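Local structure of DMATS type aromatic prenyltransferase (6ZS0) at residues R45-A50 and E346-R351; H110-A115 and N197-R202; G147-L152 and F190-L195. The protein probably catalyses transfer of a dimethylallyl group from dimethylallyl diphosphate to C5 of the indole ring of tryptophan. One frame throughout, in Å; residues are numbered along the deposited sequence. Where two conformers were deposited one is given.

Contact 1 (R45-A50 and E346-R351)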
ATOM      1  N   ARG A  45     -22.735  -0.918   0.110  1.00 19.58           N
ATOM      2  CA  ARG A  45     -22.980  -0.509   1.515  1.00 19.07           C
ATOM      3  C   ARG A  45     -23.102   1.000   1.598  1.00 18.44           C
ATOM      4  O   ARG A  45     -22.184   1.704   1.221  1.00 17.78           O
ATOM      5  CB  ARG A  45     -21.846  -0.977   2.412  1.00 18.84           C
ATOM      6  CG  ARG A  45     -22.173  -0.901   3.889  1.00 19.71           C
ATOM      7  CD  ARG A  45     -20.982  -1.323   4.728  1.00 20.01           C
ATOM      8  NE  ARG A  45     -21.237  -1.194   6.161  1.00 21.02           N
ATOM      9  CZ  ARG A  45     -21.849  -2.093   6.916  1.00 21.69           C
ATOM     10  NH1 ARG A  45     -22.303  -3.216   6.379  1.00 23.05           N
ATOM     11  NH2 ARG A  45     -22.015  -1.863   8.213  1.00 22.49           N
ATOM     12  N   PRO A  46     -24.217   1.573   2.095  1.00 18.57           N
ATOM     13  CA  PRO A  46     -24.300   3.014   2.274  1.00 18.66           C
ATOM     14  C   PRO A  46     -23.253   3.530   3.257  1.00 18.68           C
ATOM     15  O   PRO A  46     -22.978   2.870   4.225  1.00 18.12           O
ATOM     16  CB  PRO A  46     -25.706   3.239   2.832  1.00 19.21           C
ATOM     17  CG  PRO A  46     -26.455   2.053   2.323  1.00 19.23           C
ATOM     18  CD  PRO A  46     -25.476   0.911   2.439  1.00 18.82           C
ATOM     19  N   LEU A  47     -22.734   4.728   2.997  1.00 19.04           N
ATOM     20  CA  LEU A  47     -21.694   5.346   3.870  1.00 19.64           C
ATOM     21  C   LEU A  47     -22.314   5.811   5.190  1.00 20.03           C
ATOM     22  O   LEU A  47     -21.557   6.089   6.107  1.00 20.26           O
ATOM     23  CB  LEU A  47     -21.012   6.497   3.128  1.00 20.56           C
ATOM     24  CG  LEU A  47     -20.040   6.097   2.002  1.00 20.97           C
ATOM     25  CD1 LEU A  47     -19.303   7.316   1.500  1.00 21.91           C
ATOM     26  CD2 LEU A  47     -19.038   5.044   2.420  1.00 21.13           C
ATOM     27  N   SER A  48     -23.639   5.856   5.291  1.00 20.65           N
ATOM     28  CA  SER A  48     -24.372   6.220   6.522  1.00 21.18           C
ATOM     29  C   SER A  48     -24.290   5.086   7.542  1.00 21.45           C
ATOM     30  O   SER A  48     -24.620   5.351   8.716  1.00 21.68           O
ATOM     31  CB  SER A  48     -25.791   6.579   6.222  1.00 21.37           C
ATOM     32  OG  SER A  48     -26.430   5.502   5.598  1.00 21.41           O
ATOM     33  N   LEU A  49     -23.940   3.869   7.111  1.00 20.41           N
ATOM     34  CA  LEU A  49     -23.728   2.725   8.021  1.00 21.16           C
ATOM     35  C   LEU A  49     -22.302   2.782   8.569  1.00 21.03           C
ATOM     36  O   LEU A  49     -21.407   3.337   7.895  1.00 20.03           O
ATOM     37  CB  LEU A  49     -23.959   1.397   7.297  1.00 21.50           C
ATOM     38  CG  LEU A  49     -25.347   1.149   6.697  1.00 22.37           C
ATOM     39  CD1 LEU A  49     -25.544  -0.324   6.420  1.00 22.79           C
ATOM     40  CD2 LEU A  49     -26.452   1.646   7.570  1.00 24.00           C
ATOM     41  N   ALA A  50     -22.099   2.236   9.761  1.00 22.14           N
ATOM     42  CA  ALA A  50     -20.745   2.006  10.319  1.00 22.69           C
ATOM     43  C   ALA A  50     -19.907   1.267   9.284  1.00 22.72           C
ATOM     44  O   ALA A  50     -20.441   0.521   8.466  1.00 20.79           O
ATOM     45  CB  ALA A  50     -20.849   1.217  11.596  1.00 23.25           C
ATOM     46  N   GLU A 346     -10.747   8.052   3.116  1.00 17.00           N
ATOM     47  CA  GLU A 346     -11.491   8.809   4.166  1.00 18.14           C
ATOM     48  C   GLU A 346     -12.998   8.769   3.869  1.00 17.51           C
ATOM     49  O   GLU A 346     -13.695   9.753   4.110  1.00 17.50           O
ATOM     50  CB  GLU A 346     -10.848  10.196   4.322  1.00 20.21           C
ATOM     51  CG  GLU A 346      -9.435  10.076   4.905  1.00 22.31           C
ATOM     52  CD  GLU A 346      -8.822  11.296   5.559  1.00 24.79           C
ATOM     53  OE1 GLU A 346      -9.501  12.307   5.655  1.00 27.03           O
ATOM     54  OE2 GLU A 346      -7.646  11.212   5.965  1.00 27.42           O
ATOM     55  N   ALA A 347     -13.509   7.608   3.485  1.00 17.18           N
ATOM     56  CA  ALA A 347     -14.950   7.404   3.250  1.00 17.31           C
ATOM     57  C   ALA A 347     -15.724   7.560   4.562  1.00 17.91           C
ATOM     58  O   ALA A 347     -16.965   7.755   4.477  1.00 17.73           O
ATOM     59  CB  ALA A 347     -15.201   6.043   2.658  1.00 17.32           C
ATOM     60  N   TYR A 348     -15.063   7.392   5.713  1.00 18.09           N
ATOM     61  CA  TYR A 348     -15.718   7.421   7.043  1.00 19.16           C
ATOM     62  C   TYR A 348     -15.201   8.613   7.840  1.00 20.94           C
ATOM     63  O   TYR A 348     -15.373   8.617   9.056  1.00 21.84           O
ATOM     64  CB  TYR A 348     -15.521   6.072   7.714  1.00 18.96           C
ATOM     65  CG  TYR A 348     -16.226   4.956   7.007  1.00 18.71           C
ATOM     66  CD1 TYR A 348     -17.618   4.906   6.964  1.00 18.57           C
ATOM     67  CD2 TYR A 348     -15.524   3.970   6.334  1.00 18.68           C
ATOM     68  CE1 TYR A 348     -18.275   3.885   6.299  1.00 18.37           C
ATOM     69  CE2 TYR A 348     -16.169   2.934   5.688  1.00 18.88           C
ATOM     70  CZ  TYR A 348     -17.555   2.884   5.668  1.00 18.50           C
ATOM     71  OH  TYR A 348     -18.186   1.877   5.002  1.00 18.59           O
ATOM     72  N   THR A 349     -14.613   9.593   7.175  1.00 21.93           N
ATOM     73  CA  THR A 349     -14.103  10.821   7.827  1.00 23.96           C
ATOM     74  C   THR A 349     -14.908  11.986   7.257  1.00 26.94           C
ATOM     75  O   THR A 349     -14.544  12.475   6.173  1.00 27.56           O
ATOM     76  CB  THR A 349     -12.579  10.899   7.679  1.00 23.76           C
ATOM     77  OG1 THR A 349     -12.045   9.641   8.127  1.00 22.63           O
ATOM     78  CG2 THR A 349     -11.964  12.020   8.482  1.00 24.46           C
ATOM     79  N   VAL A 350     -16.005  12.331   7.947  1.00 30.65           N
ATOM     80  CA  VAL A 350     -17.053  13.301   7.497  1.00 32.51           C
ATOM     81  C   VAL A 350     -17.129  14.447   8.503  1.00 34.63           C
ATOM     82  O   VAL A 350     -17.043  14.171   9.716  1.00 34.25           O
ATOM     83  CB  VAL A 350     -18.434  12.625   7.359  1.00 33.20           C
ATOM     84  N   ARG A 351     -17.301  15.670   8.003  1.00 37.09           N
ATOM     85  CA  ARG A 351     -17.684  16.862   8.810  1.00 38.85           C
ATOM     86  C   ARG A 351     -18.975  16.545   9.564  1.00 40.25           C
ATOM     87  O   ARG A 351     -19.942  16.093   8.962  1.00 40.55           O
ATOM     88  CB  ARG A 351     -17.881  18.081   7.905  1.00 39.48           C
TER
HETATM   89  O   HOH W   1     -20.763   1.858   5.609  1.00 15.90           O
HETATM   90  O   HOH W   2     -19.397   7.774   6.043  1.00 25.62           O
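Tyr348 spans the gap between two turns, its hydroxyl linking them through a water. Tyr348 OH is 2.6 Å from water 1, which lies in the ring plane at the ring's edge. The same water is hydrogen-bonded to Pro46 O and Leu49 O, each 2.8 Å from it, so it joins the phenol to both carbonyls. A second bridge joins backbones: water 2 donates to Leu47 O at 2.7 Å and to Ala347 O at 2.9 Å. The apolar part of the direct contact is made by Leu47 CD2, 4.0 Å from Ala347 CB and 4.1 Å from Tyr348 CE1; Leu49 O comes within 3.6 Å of Tyr348 CE1, and Leu47 CD1 touches Ala347 O.

In both Leu47 (chi1 -73°) and Tyr348 (chi1 -66°) CG is anti to the carbonyl carbon, and both side chains end closer to the opposing segment than their first bonds suggest. Ala347 CB sits over one ring face, toward the rim. An alanine at Tyr348 would remove ring and hydroxyl, and would probably loosen water 1 and leave Leu47 CD2 with less to pack on.

Each segment contains a type I beta turn, Pro46 to Leu49 and Glu346 to Thr349, closed by a backbone bond. Extended Arg45 braces the first: NE, 3.0 Å from Ala50 O and nearly along the C=O axis, and NH2 both donate to that oxygen, while Leu49 CD1 covers a guanidinium face.

Asp60 OD2 accepts from Tyr348 N and is hydrogen-bonded to Thr349 OG1. Helix 6-20 packs against both segments, offering Leu6 to Leu47 and Tyr348, and Phe9 to Leu47 and Ala347, so this surface contact joins the loop after helix 25-39 to the chain leaving strand 338-344.

Contact 2 (H110-A115 and N197-R202)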
ATOM      1  N   HIS A 110      -5.660 -13.860 -17.017  0.51 24.93           N
ATOM      2  CA  HIS A 110      -4.884 -15.099 -17.265  0.51 26.17           C
ATOM      3  C   HIS A 110      -3.436 -14.938 -16.769  0.51 26.70           C
ATOM      4  O   HIS A 110      -2.551 -15.629 -17.341  0.51 27.57           O
ATOM      5  CB  HIS A 110      -4.976 -15.487 -18.759  0.51 26.94           C
ATOM      6  CG  HIS A 110      -6.288 -15.158 -19.413  0.51 27.60           C
ATOM      7  ND1 HIS A 110      -7.429 -15.920 -19.231  0.51 28.06           N
ATOM      8  CD2 HIS A 110      -6.641 -14.156 -20.247  0.51 28.12           C
ATOM      9  CE1 HIS A 110      -8.423 -15.395 -19.928  0.51 28.11           C
ATOM     10  NE2 HIS A 110      -7.967 -14.311 -20.554  0.51 28.07           N
ATOM     11  N   PHE A 111      -3.191 -14.107 -15.738  1.00 26.26           N
ATOM     12  CA  PHE A 111      -1.897 -14.099 -15.006  1.00 26.51           C
ATOM     13  C   PHE A 111      -1.765 -15.442 -14.277  1.00 27.19           C
ATOM     14  O   PHE A 111      -2.771 -16.155 -14.053  1.00 26.79           O
ATOM     15  CB  PHE A 111      -1.729 -12.876 -14.095  1.00 26.73           C
ATOM     16  CG  PHE A 111      -2.776 -12.681 -13.034  1.00 25.62           C
ATOM     17  CD1 PHE A 111      -3.807 -11.780 -13.223  1.00 25.33           C
ATOM     18  CD2 PHE A 111      -2.701 -13.358 -11.828  1.00 25.25           C
ATOM     19  CE1 PHE A 111      -4.771 -11.592 -12.252  1.00 24.43           C
ATOM     20  CE2 PHE A 111      -3.681 -13.174 -10.863  1.00 24.38           C
ATOM     21  CZ  PHE A 111      -4.712 -12.294 -11.078  1.00 24.18           C
ATOM     22  N   THR A 112      -0.540 -15.826 -13.969  1.00 29.06           N
ATOM     23  CA  THR A 112      -0.237 -17.130 -13.327  1.00 29.88           C
ATOM     24  C   THR A 112      -0.401 -16.960 -11.810  1.00 28.63           C
ATOM     25  O   THR A 112       0.043 -15.918 -11.272  1.00 27.61           O
ATOM     26  CB  THR A 112       1.140 -17.633 -13.781  1.00 32.08           C
ATOM     27  OG1 THR A 112       0.947 -18.092 -15.128  1.00 34.63           O
ATOM     28  CG2 THR A 112       1.705 -18.734 -12.911  1.00 32.56           C
ATOM     29  N   THR A 113      -1.024 -17.933 -11.158  1.00 27.75           N
ATOM     30  CA  THR A 113      -1.281 -17.929  -9.692  1.00 27.85           C
ATOM     31  C   THR A 113      -0.548 -19.090  -9.010  1.00 27.81           C
ATOM     32  O   THR A 113      -0.833 -19.330  -7.849  1.00 26.68           O
ATOM     33  CB  THR A 113      -2.782 -18.000  -9.394  1.00 28.43           C
ATOM     34  OG1 THR A 113      -3.292 -19.177 -10.028  1.00 29.43           O
ATOM     35  CG2 THR A 113      -3.532 -16.768  -9.861  1.00 28.85           C
ATOM     36  N   ASP A 114       0.349 -19.780  -9.713  1.00 28.91           N
ATOM     37  CA  ASP A 114       1.124 -20.924  -9.156  1.00 30.32           C
ATOM     38  C   ASP A 114       1.901 -20.464  -7.918  1.00 28.79           C
ATOM     39  O   ASP A 114       1.939 -21.212  -6.956  1.00 29.09           O
ATOM     40  CB  ASP A 114       2.096 -21.538 -10.169  1.00 33.02           C
ATOM     41  CG  ASP A 114       1.437 -22.374 -11.251  1.00 36.32           C
ATOM     42  OD1 ASP A 114       0.201 -22.633 -11.153  1.00 37.28           O
ATOM     43  OD2 ASP A 114       2.159 -22.779 -12.183  1.00 39.49           O
ATOM     44  N   ALA A 115       2.492 -19.273  -7.943  1.00 26.47           N
ATOM     45  CA  ALA A 115       3.307 -18.749  -6.824  1.00 25.73           C
ATOM     46  C   ALA A 115       2.403 -18.496  -5.605  1.00 24.09           C
ATOM     47  O   ALA A 115       2.793 -18.830  -4.479  1.00 23.51           O
ATOM     48  CB  ALA A 115       4.036 -17.506  -7.258  1.00 26.26           C
ATOM     49  N   ASN A 197       2.053 -12.332 -16.128  1.00 33.84           N
ATOM     50  CA  ASN A 197       2.182 -13.394 -17.153  1.00 34.95           C
ATOM     51  C   ASN A 197       3.490 -14.176 -16.949  1.00 37.95           C
ATOM     52  O   ASN A 197       3.838 -15.006 -17.819  1.00 38.28           O
ATOM     53  CB  ASN A 197       2.075 -12.799 -18.548  1.00 34.75           C
ATOM     54  CG  ASN A 197       3.236 -11.904 -18.924  1.00 34.69           C
ATOM     55  OD1 ASN A 197       4.049 -11.521 -18.071  1.00 34.09           O
ATOM     56  ND2 ASN A 197       3.333 -11.593 -20.214  1.00 33.84           N
ATOM     57  N   TRP A 198       4.193 -13.922 -15.847  1.00 39.96           N
ATOM     58  CA  TRP A 198       5.422 -14.654 -15.446  1.00 42.87           C
ATOM     59  C   TRP A 198       5.011 -15.772 -14.477  1.00 45.56           C
ATOM     60  O   TRP A 198       3.961 -15.614 -13.792  1.00 45.77           O
ATOM     61  CB  TRP A 198       6.460 -13.695 -14.846  1.00 43.74           C
ATOM     62  CG  TRP A 198       5.908 -12.787 -13.785  1.00 42.74           C
ATOM     63  CD1 TRP A 198       5.763 -13.074 -12.456  1.00 43.43           C
ATOM     64  CD2 TRP A 198       5.391 -11.455 -13.961  1.00 42.26           C
ATOM     65  NE1 TRP A 198       5.205 -12.016 -11.794  1.00 41.53           N
ATOM     66  CE2 TRP A 198       4.960 -11.005 -12.686  1.00 42.13           C
ATOM     67  CE3 TRP A 198       5.239 -10.598 -15.057  1.00 43.19           C
ATOM     68  CZ2 TRP A 198       4.416  -9.733 -12.485  1.00 41.71           C
ATOM     69  CZ3 TRP A 198       4.678  -9.351 -14.861  1.00 43.15           C
ATOM     70  CH2 TRP A 198       4.277  -8.921 -13.589  1.00 42.10           C
ATOM     71  N   THR A 199       5.757 -16.879 -14.465  1.00 47.27           N
ATOM     72  CA  THR A 199       5.635 -17.954 -13.442  1.00 49.13           C
ATOM     73  C   THR A 199       6.731 -17.732 -12.381  1.00 50.70           C
ATOM     74  O   THR A 199       6.500 -18.121 -11.200  1.00 51.98           O
ATOM     75  CB  THR A 199       5.642 -19.341 -14.103  1.00 50.84           C
ATOM     76  OG1 THR A 199       4.504 -19.431 -14.968  1.00 49.35           O
ATOM     77  CG2 THR A 199       5.594 -20.485 -13.112  1.00 51.32           C
ATOM     78  N   GLU A 200       7.846 -17.090 -12.760  1.00 50.74           N
ATOM     79  CA  GLU A 200       8.936 -16.684 -11.831  1.00 50.65           C
ATOM     80  C   GLU A 200       8.373 -15.725 -10.782  1.00 47.31           C
ATOM     81  O   GLU A 200       7.989 -14.602 -11.099  1.00 45.57           O
ATOM     82  CB  GLU A 200      10.098 -16.022 -12.575  1.00 53.19           C
ATOM     83  CG  GLU A 200      11.355 -15.891 -11.729  1.00 55.01           C
ATOM     84  CD  GLU A 200      11.766 -17.162 -10.998  1.00 56.26           C
ATOM     85  OE1 GLU A 200      12.183 -17.058  -9.817  1.00 55.70           O
ATOM     86  OE2 GLU A 200      11.660 -18.259 -11.608  1.00 56.81           O
ATOM     87  N   PRO A 201       8.314 -16.127  -9.495  1.00 45.28           N
ATOM     88  CA  PRO A 201       7.754 -15.258  -8.459  1.00 42.59           C
ATOM     89  C   PRO A 201       8.522 -13.934  -8.276  1.00 39.46           C
ATOM     90  O   PRO A 201       9.734 -13.925  -8.367  1.00 40.53           O
ATOM     91  CB  PRO A 201       7.843 -16.114  -7.178  1.00 44.10           C
ATOM     92  CG  PRO A 201       8.905 -17.155  -7.478  1.00 45.61           C
ATOM     93  CD  PRO A 201       8.767 -17.422  -8.961  1.00 45.70           C
ATOM     94  N   ARG A 202       7.787 -12.857  -8.022  1.00 35.43           N
ATOM     95  CA  ARG A 202       8.334 -11.571  -7.524  1.00 32.96           C
ATOM     96  C   ARG A 202       7.862 -11.409  -6.071  1.00 28.93           C
ATOM     97  O   ARG A 202       6.701 -11.063  -5.877  1.00 27.03           O
ATOM     98  CB  ARG A 202       7.908 -10.493  -8.512  1.00 34.50           C
ATOM     99  CG  ARG A 202       8.152 -10.925  -9.954  1.00 36.95           C
ATOM    100  CD  ARG A 202       8.076  -9.800 -10.962  1.00 38.59           C
ATOM    101  NE  ARG A 202       8.437 -10.302 -12.287  1.00 40.44           N
ATOM    102  CZ  ARG A 202       8.213  -9.657 -13.431  1.00 42.03           C
ATOM    103  NH1 ARG A 202       7.617  -8.473 -13.429  1.00 41.97           N
ATOM    104  NH2 ARG A 202       8.578 -10.209 -14.578  1.00 43.04           N
TER
HETATM  105  O   HOH W   3       2.397 -14.565 -11.859  1.00 31.99           O
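Thr112 and Thr199 make the largest contributions to this surface meeting of loops, whose chains run in nearly the same direction, 15° apart. Thr112 points at the other loop and presents its CB to Trp198 O at 3.5 Å and its methyl CG2 to Thr199 OG1, also at 3.5 Å. The two threonine side chains cross obliquely. In Thr112 CG2 is anti to the backbone N and OG1 lies beside it. The methyl is the nearer group to the hydroxyl of Thr199, since Thr112 OG1 stands 3.8 Å from Thr199 OG1. Further along, Ala115 CB meets Pro201 CB at 4.1 Å, a small apolar contact at the start of helix 114-117.

The polar link is indirect. Water 3 is hydrogen-bonded to Thr112 O at 2.8 Å and to Trp198 O at 2.7 Å, tying two main-chain carbonyls together.

Within residues 197-202 two flat groups stack on each other. Arg202 lays its guanidinium over the indole of Trp198, with Arg202 CZ 3.3 Å above the ring plane and over its centre. The edge of the indole is fixed as well, because Trp198 NE1 donates to Asp194 O.

Neighbouring elements complete the setting. Phe111 turns its ring away from residues 197-202 and packs on Met105 and Ala106 of helix 91-109 and on Leu195 of strand 191-195, while a backbone bond joins Thr112 to Gly196. Leu173 of helix 162-175 touches both Ala115 and Pro201, so the pair of loops links the connection between helices 91-109 and 114-117 to the hairpin turn between strands 191-195 and 202-209.

Contact 3 (G147-L152 and F190-L195); sequences GVKVYL and FLALDL
Lys149 can be followed atom by atom across the neighbouring strand. Its CB lies 4.0 Å from Leu193 O and its CG 3.7 Å from the same oxygen; CG is anti to the backbone N. Next, CD approaches Asp194 OD2 at 3.9 Å. A bend at chi3 (-36°) then lays the tip beside the carboxylate: CE lies 3.4 Å from Asp194 OD2, and NZ forms a salt bridge with Asp194 OD2 at 3.4 Å, a rather long one.

On the same face, Ala192 CB makes a CH-pi contact 4.1 Å from the centroid of the Tyr151 ring. The edge of that ring meets the face of Phe190 in a T-shaped pair, with planes at 85°.

Backbone bonds hold the strands at 162°, antiparallel: Val148, Val150 and Leu152 form hydrogen-bonded pairs with Leu195, Leu193 and Leu191. The shortest of these bonds runs from Leu195 N to Val148 O, 2.6 Å. Those six apolar side chains share the other face, where Phe111 and Phe123 pack. Aliphatic residues toward the surrounding helices, with Lys149, Tyr151 and Asp194 on the reverse and probably facing the lumen, fit the antiparallel barrel of the ABBA prenyltransferase fold.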
ATOM      1  N   GLY A 147      -1.544  -4.531 -13.267  1.00 21.59           N
ATOM      2  CA  GLY A 147      -0.625  -5.362 -12.482  1.00 21.54           C
ATOM      3  C   GLY A 147      -1.356  -5.777 -11.225  1.00 20.94           C
ATOM      4  O   GLY A 147      -2.132  -4.951 -10.725  1.00 21.58           O
ATOM      5  N   VAL A 148      -1.183  -7.008 -10.788  1.00 21.20           N
ATOM      6  CA  VAL A 148      -1.861  -7.533  -9.574  1.00 20.67           C
ATOM      7  C   VAL A 148      -0.809  -7.924  -8.535  1.00 20.39           C
ATOM      8  O   VAL A 148       0.093  -8.690  -8.849  1.00 20.53           O
ATOM      9  CB  VAL A 148      -2.790  -8.698  -9.926  1.00 21.03           C
ATOM     10  CG1 VAL A 148      -3.406  -9.335  -8.695  1.00 20.98           C
ATOM     11  CG2 VAL A 148      -3.874  -8.254 -10.901  1.00 21.67           C
ATOM     12  N   LYS A 149      -0.953  -7.412  -7.320  1.00 19.63           N
ATOM     13  CA  LYS A 149      -0.081  -7.719  -6.182  1.00 19.45           C
ATOM     14  C   LYS A 149      -0.991  -8.229  -5.068  1.00 17.81           C
ATOM     15  O   LYS A 149      -2.023  -7.588  -4.862  1.00 18.88           O
ATOM     16  CB  LYS A 149       0.638  -6.448  -5.745  1.00 21.71           C
ATOM     17  CG  LYS A 149       1.795  -6.636  -4.783  1.00 23.81           C
ATOM     18  CD  LYS A 149       2.647  -5.388  -4.659  1.00 26.38           C
ATOM     19  CE  LYS A 149       2.780  -4.637  -5.964  1.00 28.66           C
ATOM     20  NZ  LYS A 149       3.901  -3.666  -5.932  1.00 31.77           N
ATOM     21  N   VAL A 150      -0.635  -9.328  -4.431  1.00 15.71           N
ATOM     22  CA  VAL A 150      -1.384  -9.887  -3.287  1.00 15.24           C
ATOM     23  C   VAL A 150      -0.556  -9.748  -2.023  1.00 14.46           C
ATOM     24  O   VAL A 150       0.603 -10.132  -2.051  1.00 14.32           O
ATOM     25  CB  VAL A 150      -1.750 -11.350  -3.575  1.00 15.97           C
ATOM     26  CG1 VAL A 150      -2.508 -11.973  -2.440  1.00 16.51           C
ATOM     27  CG2 VAL A 150      -2.552 -11.413  -4.858  1.00 16.65           C
ATOM     28  N   TYR A 151      -1.189  -9.258  -0.943  1.00 13.56           N
ATOM     29  CA  TYR A 151      -0.600  -9.057   0.401  1.00 13.66           C
ATOM     30  C   TYR A 151      -1.182 -10.091   1.349  1.00 13.08           C
ATOM     31  O   TYR A 151      -2.397 -10.203   1.431  1.00 12.79           O
ATOM     32  CB  TYR A 151      -0.902  -7.657   0.906  1.00 14.16           C
ATOM     33  CG  TYR A 151      -0.179  -6.562   0.182  1.00 15.47           C
ATOM     34  CD1 TYR A 151      -0.647  -6.090  -1.025  1.00 16.60           C
ATOM     35  CD2 TYR A 151       0.972  -6.005   0.710  1.00 16.50           C
ATOM     36  CE1 TYR A 151       0.019  -5.073  -1.699  1.00 18.01           C
ATOM     37  CE2 TYR A 151       1.651  -5.000   0.041  1.00 17.88           C
ATOM     38  CZ  TYR A 151       1.177  -4.545  -1.164  1.00 18.84           C
ATOM     39  OH  TYR A 151       1.817  -3.524  -1.814  1.00 22.23           O
ATOM     40  N   LEU A 152      -0.294 -10.827   1.997  1.00 13.13           N
ATOM     41  CA  LEU A 152      -0.643 -11.884   2.964  1.00 13.21           C
ATOM     42  C   LEU A 152       0.001 -11.572   4.311  1.00 13.21           C
ATOM     43  O   LEU A 152       0.880 -10.676   4.368  1.00 13.07           O
ATOM     44  CB  LEU A 152      -0.170 -13.219   2.405  1.00 13.59           C
ATOM     45  CG  LEU A 152      -0.668 -13.575   1.012  1.00 13.79           C
ATOM     46  CD1 LEU A 152       0.096 -14.750   0.467  1.00 14.24           C
ATOM     47  CD2 LEU A 152      -2.154 -13.878   1.066  1.00 13.87           C
ATOM     48  N   PHE A 190       3.792  -7.980   6.371  1.00 14.35           N
ATOM     49  CA  PHE A 190       3.247  -8.463   5.083  1.00 14.38           C
ATOM     50  C   PHE A 190       4.273  -9.293   4.357  1.00 14.88           C
ATOM     51  O   PHE A 190       5.486  -8.982   4.447  1.00 15.26           O
ATOM     52  CB  PHE A 190       2.894  -7.310   4.139  1.00 14.15           C
ATOM     53  CG  PHE A 190       1.992  -6.269   4.740  1.00 14.20           C
ATOM     54  CD1 PHE A 190       0.637  -6.490   4.846  1.00 14.41           C
ATOM     55  CD2 PHE A 190       2.486  -5.038   5.143  1.00 14.80           C
ATOM     56  CE1 PHE A 190      -0.196  -5.537   5.400  1.00 14.66           C
ATOM     57  CE2 PHE A 190       1.654  -4.084   5.709  1.00 15.05           C
ATOM     58  CZ  PHE A 190       0.309  -4.338   5.842  1.00 15.04           C
ATOM     59  N   LEU A 191       3.803 -10.314   3.642  1.00 15.55           N
ATOM     60  CA  LEU A 191       4.522 -10.844   2.486  1.00 16.12           C
ATOM     61  C   LEU A 191       3.642 -10.642   1.264  1.00 16.19           C
ATOM     62  O   LEU A 191       2.412 -10.945   1.339  1.00 15.87           O
ATOM     63  CB  LEU A 191       4.837 -12.314   2.707  1.00 17.18           C
ATOM     64  CG  LEU A 191       5.708 -12.952   1.634  1.00 18.57           C
ATOM     65  CD1 LEU A 191       6.676 -13.923   2.286  1.00 19.85           C
ATOM     66  CD2 LEU A 191       4.865 -13.644   0.587  1.00 18.77           C
ATOM     67  N   ALA A 192       4.215 -10.127   0.193  1.00 16.61           N
ATOM     68  CA  ALA A 192       3.444  -9.814  -1.016  1.00 16.56           C
ATOM     69  C   ALA A 192       4.047 -10.516  -2.246  1.00 17.78           C
ATOM     70  O   ALA A 192       5.254 -10.773  -2.287  1.00 18.07           O
ATOM     71  CB  ALA A 192       3.358  -8.343  -1.210  1.00 16.17           C
ATOM     72  N   LEU A 193       3.184 -10.846  -3.178  1.00 18.64           N
ATOM     73  CA  LEU A 193       3.569 -11.428  -4.492  1.00 20.64           C
ATOM     74  C   LEU A 193       3.057 -10.523  -5.595  1.00 21.24           C
ATOM     75  O   LEU A 193       1.892 -10.236  -5.605  1.00 19.70           O
ATOM     76  CB  LEU A 193       2.957 -12.824  -4.647  1.00 22.41           C
ATOM     77  CG  LEU A 193       3.563 -13.923  -3.799  1.00 24.79           C
ATOM     78  CD1 LEU A 193       2.846 -15.250  -4.076  1.00 25.92           C
ATOM     79  CD2 LEU A 193       5.055 -14.055  -4.092  1.00 25.81           C
ATOM     80  N   ASP A 194       3.921 -10.153  -6.528  1.00 23.66           N
ATOM     81  CA  ASP A 194       3.538  -9.461  -7.776  1.00 27.15           C
ATOM     82  C   ASP A 194       3.145 -10.532  -8.801  1.00 27.52           C
ATOM     83  O   ASP A 194       4.022 -11.292  -9.151  1.00 29.73           O
ATOM     84  CB  ASP A 194       4.706  -8.623  -8.292  1.00 30.37           C
ATOM     85  CG  ASP A 194       4.468  -7.145  -8.196  1.00 34.19           C
ATOM     86  OD1 ASP A 194       3.561  -6.658  -8.903  1.00 38.99           O
ATOM     87  OD2 ASP A 194       5.171  -6.502  -7.414  1.00 40.28           O
ATOM     88  N   LEU A 195       1.870 -10.620  -9.194  1.00 27.29           N
ATOM     89  CA  LEU A 195       1.355 -11.654 -10.153  1.00 28.50           C
ATOM     90  C   LEU A 195       1.137 -11.055 -11.558  1.00 29.85           C
ATOM     91  O   LEU A 195       0.575  -9.944 -11.690  1.00 31.21           O
ATOM     92  CB  LEU A 195       0.050 -12.252  -9.621  1.00 28.03           C
ATOM     93  CG  LEU A 195       0.082 -12.783  -8.191  1.00 28.36           C
ATOM     94  CD1 LEU A 195      -1.296 -13.262  -7.781  1.00 28.09           C
ATOM     95  CD2 LEU A 195       1.101 -13.889  -8.040  1.00 29.57           C
TER
HETATM   96  O   HOH W   4       1.780  -7.354 -11.407  1.00 40.86           O

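From the N terminus, the chain first reaches residues 45-50, which open the widest loop; contact 1 closes it only at 346-351, after the last barrel strand. Contact 2 opens inside it at 110-115, then contact 3 at 147-152. Closure follows in reverse order, at 190-195 and 197-202, so all three nest and none cross. Contact 3 pairs neighbouring barrel strands; contact 2 joins the turn beyond strand 191-195 to the connection after helix 91-109. These two touch, their centres 11 Å apart: Phe111 packs on Val148, and Arg202 O probably accepts from Asp194 N. Contact 1 stands apart, its centre about 28 Å from that of contact 3, joining early and late loops beside helix 6-20.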